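Local coordinates for protein ethanolamine kinase Pv091845 (Plasmodium vivax, PDB 2QG7) that probably phosphorylates ethanolamine, the first step of phosphatidylethanolamine synthesis from ethanolamine, as a member of the choline/ethanolamine kinase family, at residues R232-F244 and F352-I364. Sequence-based numbering, arbitrary orientation.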
loop_
_atom_site.group_PDB
_atom_site.type_symbol
_atom_site.label_atom_id
_atom_site.label_comp_id
_atom_site.label_asym_id
_atom_site.label_seq_id
_atom_site.Cartn_x
_atom_site.Cartn_y
_atom_site.Cartn_z
ATOM N N ARG D 232 -27.930 6.533 26.872
ATOM C CA ARG D 232 -26.912 7.466 26.335
ATOM C C ARG D 232 -25.631 6.780 25.771
ATOM O O ARG D 232 -24.504 7.114 26.177
ATOM C CB ARG D 232 -26.564 8.565 27.366
ATOM N N PRO D 233 -25.791 5.842 24.811
ATOM C CA PRO D 233 -24.614 5.075 24.426
ATOM C C PRO D 233 -23.869 5.617 23.176
ATOM O O PRO D 233 -24.361 6.521 22.475
ATOM C CB PRO D 233 -25.207 3.680 24.166
ATOM C CG PRO D 233 -26.557 4.030 23.429
ATOM C CD PRO D 233 -26.970 5.422 24.022
ATOM N N SER D 234 -22.667 5.066 22.957
ATOM C CA SER D 234 -21.848 5.321 21.791
ATOM C C SER D 234 -22.404 4.531 20.606
ATOM O O SER D 234 -22.972 3.432 20.778
ATOM C CB SER D 234 -20.402 4.922 22.081
ATOM O OG SER D 234 -19.552 5.053 20.932
ATOM N N PHE D 235 -22.252 5.100 19.405
ATOM C CA PHE D 235 -22.709 4.470 18.169
ATOM C C PHE D 235 -21.554 3.721 17.474
ATOM O O PHE D 235 -21.758 3.102 16.425
ATOM C CB PHE D 235 -23.266 5.538 17.235
ATOM C CG PHE D 235 -24.726 5.834 17.437
ATOM C CD1 PHE D 235 -25.598 5.825 16.361
ATOM C CD2 PHE D 235 -25.234 6.136 18.686
ATOM C CE1 PHE D 235 -26.955 6.122 16.541
ATOM C CE2 PHE D 235 -26.588 6.406 18.861
ATOM C CZ PHE D 235 -27.435 6.402 17.795
ATOM N N LEU D 236 -20.368 3.782 18.073
ATOM C CA LEU D 236 -19.139 3.314 17.477
ATOM C C LEU D 236 -19.057 1.800 17.352
ATOM O O LEU D 236 -18.742 1.272 16.275
ATOM C CB LEU D 236 -17.939 3.870 18.266
ATOM C CG LEU D 236 -16.491 3.481 18.007
ATOM C CD1 LEU D 236 -16.070 3.638 16.510
ATOM C CD2 LEU D 236 -15.619 4.325 18.915
ATOM N N TRP D 237 -19.341 1.113 18.453
ATOM C CA TRP D 237 -19.198 -0.339 18.519
ATOM C C TRP D 237 -20.315 -1.051 17.794
ATOM O O TRP D 237 -20.119 -2.123 17.263
ATOM C CB TRP D 237 -19.110 -0.790 19.974
ATOM C CG TRP D 237 -18.221 0.083 20.733
ATOM C CD1 TRP D 237 -18.587 1.014 21.654
ATOM C CD2 TRP D 237 -16.791 0.175 20.610
ATOM N NE1 TRP D 237 -17.482 1.661 22.141
ATOM C CE2 TRP D 237 -16.365 1.176 21.511
ATOM C CE3 TRP D 237 -15.834 -0.491 19.825
ATOM C CZ2 TRP D 237 -15.029 1.525 21.662
ATOM C CZ3 TRP D 237 -14.518 -0.155 19.984
ATOM C CH2 TRP D 237 -14.122 0.846 20.895
ATOM N N ASN D 238 -21.494 -0.449 17.789
ATOM C CA ASN D 238 -22.589 -0.901 16.957
ATOM C C ASN D 238 -22.217 -0.857 15.478
ATOM O O ASN D 238 -22.654 -1.706 14.713
ATOM C CB ASN D 238 -23.808 0.004 17.195
ATOM C CG ASN D 238 -25.051 -0.460 16.431
ATOM O OD1 ASN D 238 -25.745 -1.406 16.855
ATOM N ND2 ASN D 238 -25.346 0.219 15.307
ATOM N N THR D 239 -21.437 0.153 15.083
ATOM C CA THR D 239 -21.045 0.379 13.689
ATOM C C THR D 239 -19.915 -0.571 13.296
ATOM O O THR D 239 -19.988 -1.202 12.240
ATOM C CB THR D 239 -20.619 1.840 13.437
ATOM O OG1 THR D 239 -21.703 2.699 13.775
ATOM C CG2 THR D 239 -20.285 2.085 11.992
ATOM N N ILE D 240 -18.900 -0.683 14.156
ATOM C CA ILE D 240 -17.798 -1.625 13.934
ATOM C C ILE D 240 -18.284 -3.072 13.823
ATOM O O ILE D 240 -17.883 -3.787 12.916
ATOM C CB ILE D 240 -16.674 -1.496 15.005
ATOM C CG1 ILE D 240 -16.079 -0.098 14.978
ATOM C CG2 ILE D 240 -15.561 -2.520 14.753
ATOM C CD1 ILE D 240 -14.995 0.100 16.014
ATOM N N TRP D 241 -19.140 -3.496 14.744
ATOM C CA TRP D 241 -19.756 -4.835 14.672
ATOM C C TRP D 241 -20.671 -5.012 13.484
ATOM O O TRP D 241 -20.792 -6.121 12.969
ATOM C CB TRP D 241 -20.499 -5.209 15.968
ATOM C CG TRP D 241 -19.556 -5.521 17.103
ATOM C CD1 TRP D 241 -19.366 -4.785 18.237
ATOM C CD2 TRP D 241 -18.670 -6.640 17.203
ATOM N NE1 TRP D 241 -18.418 -5.371 19.039
ATOM C CE2 TRP D 241 -17.964 -6.507 18.426
ATOM C CE3 TRP D 241 -18.379 -7.732 16.372
ATOM C CZ2 TRP D 241 -16.991 -7.450 18.848
ATOM C CZ3 TRP D 241 -17.411 -8.659 16.793
ATOM C CH2 TRP D 241 -16.733 -8.511 18.018
ATOM N N LYS D 242 -21.308 -3.931 13.030
ATOM C CA LYS D 242 -22.165 -4.019 11.851
ATOM C C LYS D 242 -21.304 -4.364 10.631
ATOM O O LYS D 242 -21.672 -5.197 9.823
ATOM C CB LYS D 242 -22.883 -2.693 11.649
ATOM C CG LYS D 242 -23.968 -2.628 10.528
ATOM C CD LYS D 242 -23.976 -1.120 9.952
ATOM C CE LYS D 242 -25.074 -0.979 8.824
ATOM N NZ LYS D 242 -25.155 0.452 8.277
ATOM N N TYR D 243 -20.163 -3.698 10.495
ATOM C CA TYR D 243 -19.255 -3.964 9.386
ATOM C C TYR D 243 -18.708 -5.416 9.439
ATOM O O TYR D 243 -18.629 -6.089 8.422
ATOM C CB TYR D 243 -18.089 -2.972 9.378
ATOM C CG TYR D 243 -18.401 -1.508 9.189
ATOM C CD1 TYR D 243 -19.552 -1.076 8.508
ATOM C CD2 TYR D 243 -17.524 -0.546 9.666
ATOM C CE1 TYR D 243 -19.821 0.305 8.323
ATOM C CE2 TYR D 243 -17.766 0.806 9.485
ATOM C CZ TYR D 243 -18.907 1.231 8.803
ATOM O OH TYR D 243 -19.134 2.590 8.637
ATOM N N PHE D 244 -18.368 -5.874 10.645
ATOM C CA PHE D 244 -17.834 -7.182 10.867
ATOM C C PHE D 244 -18.829 -8.223 10.393
ATOM O O PHE D 244 -18.469 -9.110 9.606
ATOM C CB PHE D 244 -17.514 -7.382 12.341
ATOM C CG PHE D 244 -16.971 -8.756 12.663
ATOM C CD1 PHE D 244 -15.588 -9.011 12.596
ATOM C CD2 PHE D 244 -17.839 -9.805 13.021
ATOM C CE1 PHE D 244 -15.100 -10.298 12.874
ATOM C CE2 PHE D 244 -17.355 -11.077 13.300
ATOM C CZ PHE D 244 -16.003 -11.331 13.224
ATOM N N PHE D 352 -21.099 15.402 6.892
ATOM C CA PHE D 352 -21.454 14.820 8.189
ATOM C C PHE D 352 -22.265 13.549 8.024
ATOM O O PHE D 352 -23.171 13.284 8.821
ATOM C CB PHE D 352 -22.277 15.841 8.989
ATOM C CG PHE D 352 -21.543 17.129 9.256
ATOM C CD1 PHE D 352 -21.655 18.203 8.379
ATOM C CD2 PHE D 352 -20.735 17.256 10.374
ATOM C CE1 PHE D 352 -20.951 19.397 8.622
ATOM C CE2 PHE D 352 -20.044 18.418 10.622
ATOM C CZ PHE D 352 -20.146 19.492 9.737
ATOM N N GLU D 353 -21.945 12.775 6.983
ATOM C CA GLU D 353 -22.649 11.507 6.719
ATOM C C GLU D 353 -22.355 10.408 7.729
ATOM O O GLU D 353 -23.134 9.477 7.849
ATOM C CB GLU D 353 -22.434 11.000 5.289
ATOM C CG GLU D 353 -20.989 10.802 4.839
ATOM C CD GLU D 353 -20.886 10.476 3.308
ATOM O OE1 GLU D 353 -19.807 9.969 2.816
ATOM O OE2 GLU D 353 -21.903 10.743 2.594
ATOM N N TYR D 354 -21.236 10.523 8.455
ATOM C CA TYR D 354 -20.899 9.536 9.479
ATOM C C TYR D 354 -21.153 10.027 10.884
ATOM O O TYR D 354 -21.013 9.261 11.826
ATOM C CB TYR D 354 -19.470 9.020 9.321
ATOM C CG TYR D 354 -19.235 8.386 7.977
ATOM C CD1 TYR D 354 -18.636 9.105 6.945
ATOM C CD2 TYR D 354 -19.642 7.080 7.724
ATOM C CE1 TYR D 354 -18.432 8.534 5.716
ATOM C CE2 TYR D 354 -19.449 6.506 6.496
ATOM C CZ TYR D 354 -18.842 7.233 5.503
ATOM O OH TYR D 354 -18.656 6.656 4.270
ATOM N N SER D 355 -21.548 11.291 11.006
ATOM C CA SER D 355 -21.770 11.948 12.300
ATOM C C SER D 355 -22.804 11.287 13.168
ATOM O O SER D 355 -23.946 11.046 12.754
ATOM C CB SER D 355 -22.110 13.410 12.108
ATOM O OG SER D 355 -21.003 14.053 11.519
ATOM N N CYS D 356 -22.374 10.973 14.380
ATOM C CA CYS D 356 -23.240 10.370 15.377
ATOM C C CYS D 356 -22.535 10.442 16.706
ATOM O O CYS D 356 -21.391 10.922 16.787
ATOM C CB CYS D 356 -23.594 8.925 15.023
ATOM S SG CYS D 356 -22.155 7.883 14.698
ATOM N N PRO D 357 -23.247 10.081 17.776
ATOM C CA PRO D 357 -22.654 10.122 19.117
ATOM C C PRO D 357 -21.613 9.031 19.359
ATOM O O PRO D 357 -21.923 7.872 19.319
ATOM C CB PRO D 357 -23.872 9.975 20.032
ATOM C CG PRO D 357 -25.095 10.233 19.124
ATOM C CD PRO D 357 -24.688 9.748 17.809
ATOM N N MET D 358 -20.372 9.419 19.594
ATOM C CA MET D 358 -19.314 8.463 19.887
ATOM C C MET D 358 -18.436 9.082 20.950
ATOM O O MET D 358 -18.585 10.258 21.243
ATOM C CB MET D 358 -18.457 8.231 18.629
ATOM C CG MET D 358 -19.123 7.453 17.530
ATOM S SD MET D 358 -18.018 6.986 16.173
ATOM C CE MET D 358 -19.204 6.138 15.124
ATOM N N GLU D 359 -17.492 8.299 21.470
ATOM C CA GLU D 359 -16.410 8.767 22.305
ATOM C C GLU D 359 -15.651 9.883 21.613
ATOM O O GLU D 359 -15.294 9.767 20.451
ATOM C CB GLU D 359 -15.455 7.616 22.601
ATOM C CG GLU D 359 -16.011 6.522 23.530
ATOM C CD GLU D 359 -16.778 5.420 22.827
ATOM O OE1 GLU D 359 -17.222 5.613 21.651
ATOM O OE2 GLU D 359 -16.946 4.322 23.437
ATOM N N ARG D 360 -15.383 10.957 22.348
ATOM C CA ARG D 360 -14.679 12.109 21.831
ATOM C C ARG D 360 -13.279 11.764 21.436
ATOM O O ARG D 360 -12.674 12.455 20.594
ATOM C CB ARG D 360 -14.692 13.289 22.831
ATOM C CG ARG D 360 -14.088 13.004 24.211
ATOM C CD ARG D 360 -13.562 14.257 24.889
ATOM N NE ARG D 360 -12.820 13.971 26.132
ATOM C CZ ARG D 360 -12.329 14.881 26.995
ATOM N NH1 ARG D 360 -12.501 16.190 26.786
ATOM N NH2 ARG D 360 -11.660 14.482 28.091
ATOM N N ALA D 361 -12.744 10.713 22.049
ATOM C CA ALA D 361 -11.364 10.298 21.810
ATOM C C ALA D 361 -11.236 9.570 20.452
ATOM O O ALA D 361 -10.204 9.699 19.782
ATOM C CB ALA D 361 -10.866 9.457 22.923
ATOM N N TYR D 362 -12.291 8.852 20.035
ATOM C CA TYR D 362 -12.362 8.342 18.667
ATOM C C TYR D 362 -12.191 9.415 17.548
ATOM O O TYR D 362 -11.411 9.214 16.608
ATOM C CB TYR D 362 -13.641 7.577 18.446
ATOM C CG TYR D 362 -13.723 7.056 17.058
ATOM C CD1 TYR D 362 -13.095 5.845 16.700
ATOM C CD2 TYR D 362 -14.410 7.774 16.070
ATOM C CE1 TYR D 362 -13.174 5.351 15.395
ATOM C CE2 TYR D 362 -14.468 7.304 14.742
ATOM C CZ TYR D 362 -13.858 6.085 14.423
ATOM O OH TYR D 362 -13.939 5.643 13.118
ATOM N N ASP D 363 -12.918 10.531 17.665
ATOM C CA ASP D 363 -12.888 11.582 16.667
ATOM C C ASP D 363 -11.540 12.269 16.547
ATOM O O ASP D 363 -11.154 12.680 15.461
ATOM C CB ASP D 363 -13.978 12.604 16.965
ATOM C CG ASP D 363 -14.652 13.158 15.706
ATOM O OD1 ASP D 363 -14.497 12.564 14.594
ATOM O OD2 ASP D 363 -15.350 14.187 15.861
ATOM N N ILE D 364 -10.823 12.385 17.642
ATOM C CA ILE D 364 -9.513 12.997 17.660
ATOM C C ILE D 364 -8.418 12.060 17.102
ATOM O O ILE D 364 -7.594 12.490 16.291
ATOM C CB ILE D 364 -9.127 13.500 19.107
ATOM C CG1 ILE D 364 -10.251 14.402 19.659
ATOM C CG2 ILE D 364 -7.720 14.212 19.121
ATOM C CD1 ILE D 364 -10.161 14.692 21.179
#
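S234 and E359 meet where the capped N-terminus of helix 236-251 abuts strand 356-359, inside the choline/ethanolamine kinase fold; the helix segment runs almost square to the strand, at 99°. S234 OG has two jobs: it accepts from L236 N, the helix-capping bond, and donates to E359 OE1 at 2.5 Å, arriving from above the carboxylate plane. Next along, F235 N donates to P357 O at 2.8 Å, while P357 CD lies over one face of the F235 ring, 3.9 Å from its centroid. C356 SG touches F235 CB at 3.6 Å and sees the ring obliquely. With L236 CG anti to the backbone N (chi1 174°), L236 CD1 sits over a face of the Y362 ring, in the first turn of helix 360-369, and L236 CB packs on M358 SD at 3.8 Å. The M358 chain, extended beyond CG, brings CE up against L236 CA. W237 presents its indole edge to E359, the N-cap residue of that second helix, and K284 makes a cation-pi contact with the same indole. E359 bends at chi2 (87°), its carboxylate almost perpendicular to the indole, and OE2 takes W237 NE1 on its syn side at 3.0 Å.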